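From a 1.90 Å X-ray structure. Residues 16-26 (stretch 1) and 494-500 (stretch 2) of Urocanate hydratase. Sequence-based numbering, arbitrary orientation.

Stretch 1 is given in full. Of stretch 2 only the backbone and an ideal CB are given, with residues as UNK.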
# COMPACT_ATOMS: atom_id res chain seq x y z
N GLY A 16 3.15 -27.70 12.15
CA GLY A 16 4.46 -27.81 11.53
C GLY A 16 5.38 -26.72 12.03
O GLY A 16 4.98 -25.82 12.77
N TRP A 17 6.63 -26.80 11.60
CA TRP A 17 7.65 -25.87 12.11
C TRP A 17 7.56 -24.50 11.45
O TRP A 17 8.01 -23.51 12.04
CB TRP A 17 9.05 -26.45 11.89
CG TRP A 17 9.54 -27.13 13.14
CD1 TRP A 17 9.62 -28.48 13.36
CD2 TRP A 17 9.94 -26.49 14.37
NE1 TRP A 17 10.07 -28.72 14.65
CE2 TRP A 17 10.27 -27.52 15.29
CE3 TRP A 17 10.08 -25.16 14.78
CZ2 TRP A 17 10.73 -27.25 16.60
CZ3 TRP A 17 10.54 -24.89 16.10
CH2 TRP A 17 10.85 -25.94 16.97
N ARG A 18 7.03 -24.41 10.24
CA ARG A 18 6.84 -23.08 9.68
C ARG A 18 5.83 -22.32 10.51
O ARG A 18 6.02 -21.13 10.81
CB ARG A 18 6.40 -23.18 8.21
CG ARG A 18 7.47 -23.82 7.36
CD ARG A 18 7.02 -24.09 5.92
NE ARG A 18 6.61 -22.87 5.26
CZ ARG A 18 5.91 -22.84 4.12
NH1 ARG A 18 5.56 -23.98 3.53
NH2 ARG A 18 5.57 -21.67 3.59
N GLN A 19 4.74 -22.98 10.92
CA GLN A 19 3.75 -22.30 11.74
C GLN A 19 4.32 -22.03 13.13
O GLN A 19 4.16 -20.93 13.68
CB GLN A 19 2.49 -23.15 11.83
CG GLN A 19 1.84 -23.54 10.47
CD GLN A 19 2.36 -24.85 9.93
OE1 GLN A 19 3.56 -25.13 9.95
NE2 GLN A 19 1.46 -25.68 9.44
N GLU A 20 4.98 -23.02 13.70
CA GLU A 20 5.57 -22.85 15.03
C GLU A 20 6.54 -21.67 15.06
O GLU A 20 6.63 -20.92 16.05
CB GLU A 20 6.27 -24.14 15.44
CG GLU A 20 6.93 -24.10 16.83
CD GLU A 20 5.92 -24.29 17.98
OE1 GLU A 20 4.85 -24.89 17.75
OE2 GLU A 20 6.22 -23.86 19.12
N ALA A 21 7.31 -21.50 13.98
CA ALA A 21 8.30 -20.43 13.94
C ALA A 21 7.62 -19.08 14.09
O ALA A 21 8.05 -18.24 14.89
CB ALA A 21 9.11 -20.49 12.64
N LEU A 22 6.51 -18.87 13.36
CA LEU A 22 5.82 -17.60 13.47
C LEU A 22 5.24 -17.41 14.87
O LEU A 22 5.25 -16.29 15.39
CB LEU A 22 4.71 -17.49 12.41
CG LEU A 22 5.24 -17.67 10.98
CD1 LEU A 22 4.09 -17.56 9.94
CD2 LEU A 22 6.38 -16.67 10.66
N LEU A 23 4.69 -18.48 15.45
CA LEU A 23 4.15 -18.37 16.82
C LEU A 23 5.25 -17.99 17.80
O LEU A 23 5.08 -17.11 18.65
CB LEU A 23 3.49 -19.70 17.25
CG LEU A 23 3.00 -19.75 18.70
CD1 LEU A 23 1.95 -18.62 18.94
CD2 LEU A 23 2.42 -21.11 19.02
N ARG A 24 6.40 -18.62 17.67
CA ARG A 24 7.50 -18.29 18.59
C ARG A 24 8.03 -16.89 18.34
O ARG A 24 8.51 -16.24 19.28
CB ARG A 24 8.61 -19.31 18.46
CG ARG A 24 8.16 -20.65 19.00
CD ARG A 24 9.32 -21.65 19.05
NE ARG A 24 8.81 -22.95 19.48
CZ ARG A 24 9.59 -23.94 19.92
NH1 ARG A 24 10.92 -23.80 19.99
NH2 ARG A 24 9.03 -25.08 20.29
N MET A 25 8.02 -16.42 17.09
CA MET A 25 8.46 -15.05 16.86
C MET A 25 7.50 -14.05 17.50
O MET A 25 7.91 -13.01 18.04
CB MET A 25 8.59 -14.82 15.35
CG MET A 25 9.78 -15.54 14.78
SD MET A 25 9.89 -15.16 13.06
CE MET A 25 10.86 -13.62 13.04
N LEU A 26 6.21 -14.35 17.43
CA LEU A 26 5.23 -13.52 18.15
C LEU A 26 5.54 -13.50 19.65
O LEU A 26 5.62 -12.43 20.27
CB LEU A 26 3.81 -14.03 17.88
CG LEU A 26 2.69 -13.48 18.75
CD1 LEU A 26 2.60 -11.95 18.69
CD2 LEU A 26 1.35 -14.10 18.39
N UNK A 494 9.36 -9.17 5.66
CA UNK A 494 9.29 -10.55 5.16
C UNK A 494 9.94 -11.47 6.19
O UNK A 494 10.94 -11.10 6.82
CB UNK A 494 9.98 -10.69 3.80
N UNK A 495 9.35 -12.63 6.42
CA UNK A 495 9.95 -13.64 7.29
C UNK A 495 10.02 -14.94 6.52
O UNK A 495 9.09 -15.28 5.77
CB UNK A 495 9.16 -13.81 8.59
N UNK A 496 11.14 -15.65 6.68
CA UNK A 496 11.38 -16.96 6.10
C UNK A 496 11.71 -17.93 7.22
O UNK A 496 12.34 -17.55 8.21
CB UNK A 496 12.50 -16.91 5.06
N UNK A 497 11.27 -19.18 7.06
CA UNK A 497 11.58 -20.22 8.04
C UNK A 497 12.47 -21.23 7.34
O UNK A 497 12.06 -21.86 6.36
CB UNK A 497 10.32 -20.88 8.60
N UNK A 498 13.69 -21.34 7.82
CA UNK A 498 14.63 -22.36 7.34
C UNK A 498 14.42 -23.58 8.24
O UNK A 498 15.08 -23.73 9.27
CB UNK A 498 16.08 -21.87 7.37
N UNK A 499 13.48 -24.43 7.86
CA UNK A 499 13.13 -25.60 8.65
C UNK A 499 13.86 -26.84 8.18
O UNK A 499 13.55 -27.94 8.66
CB UNK A 499 11.62 -25.84 8.60
N UNK A 500 14.82 -26.71 7.28
CA UNK A 500 15.59 -27.83 6.84
C UNK A 500 15.11 -28.54 5.59
O UNK A 500 15.90 -29.25 4.96
CB UNK A 500 15.66 -28.84 7.98

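Helix 17-26 packs across strand 494-498 at an angle of 129° between their N-to-C directions, with the axes 8.6 Å apart at closest approach. A strand alternates its sides, so only every second position should meet the helix, and the visible backbone confirms this.

Position 494 has nothing of stretch 1 within 5.5 Å of its ideal CB. Its extended angles, -154/139, suit a beta-branched residue but do not demand one. The deposited residue is Val494, which makes no contact with the helix.

Position 495 points toward the helix. Its ideal CB lies 4.5 Å from Leu22 CD2 and 4.7 Å from Met25 SD, so a small or medium side chain with an apolar face would fill the gap: valine, threonine, perhaps alanine at the cost of looser packing. The residue is Thr495, in rotamer m. Thr495 CG2 lies 4.0 Å from Leu22 CD2 and 3.6 Å from Met25 SD; Thr495 OG1 also comes within 4.2 Å of Met25 CE and is hydrogen-bonded elsewhere in the structure.

At 496 the CA-to-CB bond points away, and the helix places no limit on the side chain. Leu496 occupies it, turned from this contact.

Position 497 sits close against the helix. The ideal CB stands 4.2 Å from Ala21 CB, 4.3 Å from Arg18 CA and 4.9 Å from Trp17 O. Ala21 offers only a CB here, and the CA atoms of Arg18 and this position are 5.8 Å apart. A compact apolar residue fits best, alanine or valine; a long chain would find the helix backbone close by. Val497, with chi1 at -179° (t), spreads its two methyls along that surface: CG2 lies 3.5 Å from Ala21 CB and 3.9 Å from Arg18 O, and CG1 is 3.9 Å from Trp17 O. Both carbonyls accept helix hydrogen bonds, the one at Arg18 O weak; the methyls make only van der Waals contact with them.

Position 498 again points away, leaving stretch 1 with no say in its size. The residue is Ala498.

At 499 the strand has ended, yet CA-to-CB still points toward the helix, near its first turn. The ideal CB is 4.2 Å from Trp17 CB and 4.8 Å from Arg18 CG. Small polar residues, asparagine or aspartate, would be reasonable beside the start of a helix, and alanine could also fit. Asp499 is deposited, with chi1 at 65° (p). Its OD2 approaches Arg18 CG at 3.5 Å, touching the aliphatic part of the chain; the guanidinium nitrogens of Arg18 are engaged elsewhere. Asp499 OD2 is 5.1 Å from Arg18 NE, the closest of those nitrogens, too far for a salt bridge. OD1 is hydrogen-bonded to a residue adjoining one of the stretches.

Position 500 is decided by its backbone. At 93/-19 a CB would be jammed against the carbonyl O of the preceding residue, which by itself calls for glycine, and Gly500 is what stands there.

Stretch 2, residues 494-500: VTLVADG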
# COMPACT_ATOMS: atom_id res chain seq x y z
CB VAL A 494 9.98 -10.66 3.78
CG1 VAL A 494 11.52 -10.39 3.90
CG2 VAL A 494 9.71 -12.03 3.16
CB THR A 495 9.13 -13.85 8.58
OG1 THR A 495 9.10 -12.62 9.31
CG2 THR A 495 9.73 -14.93 9.43
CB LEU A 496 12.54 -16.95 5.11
CG LEU A 496 12.21 -16.16 3.83
CD1 LEU A 496 13.52 -15.76 3.15
CD2 LEU A 496 11.34 -17.03 2.88
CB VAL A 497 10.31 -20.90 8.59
CG1 VAL A 497 10.72 -21.97 9.65
CG2 VAL A 497 9.35 -19.86 9.16
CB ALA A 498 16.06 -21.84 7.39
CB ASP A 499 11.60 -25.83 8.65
CG ASP A 499 11.05 -26.17 7.27
OD1 ASP A 499 11.83 -26.23 6.29
OD2 ASP A 499 9.82 -26.40 7.18
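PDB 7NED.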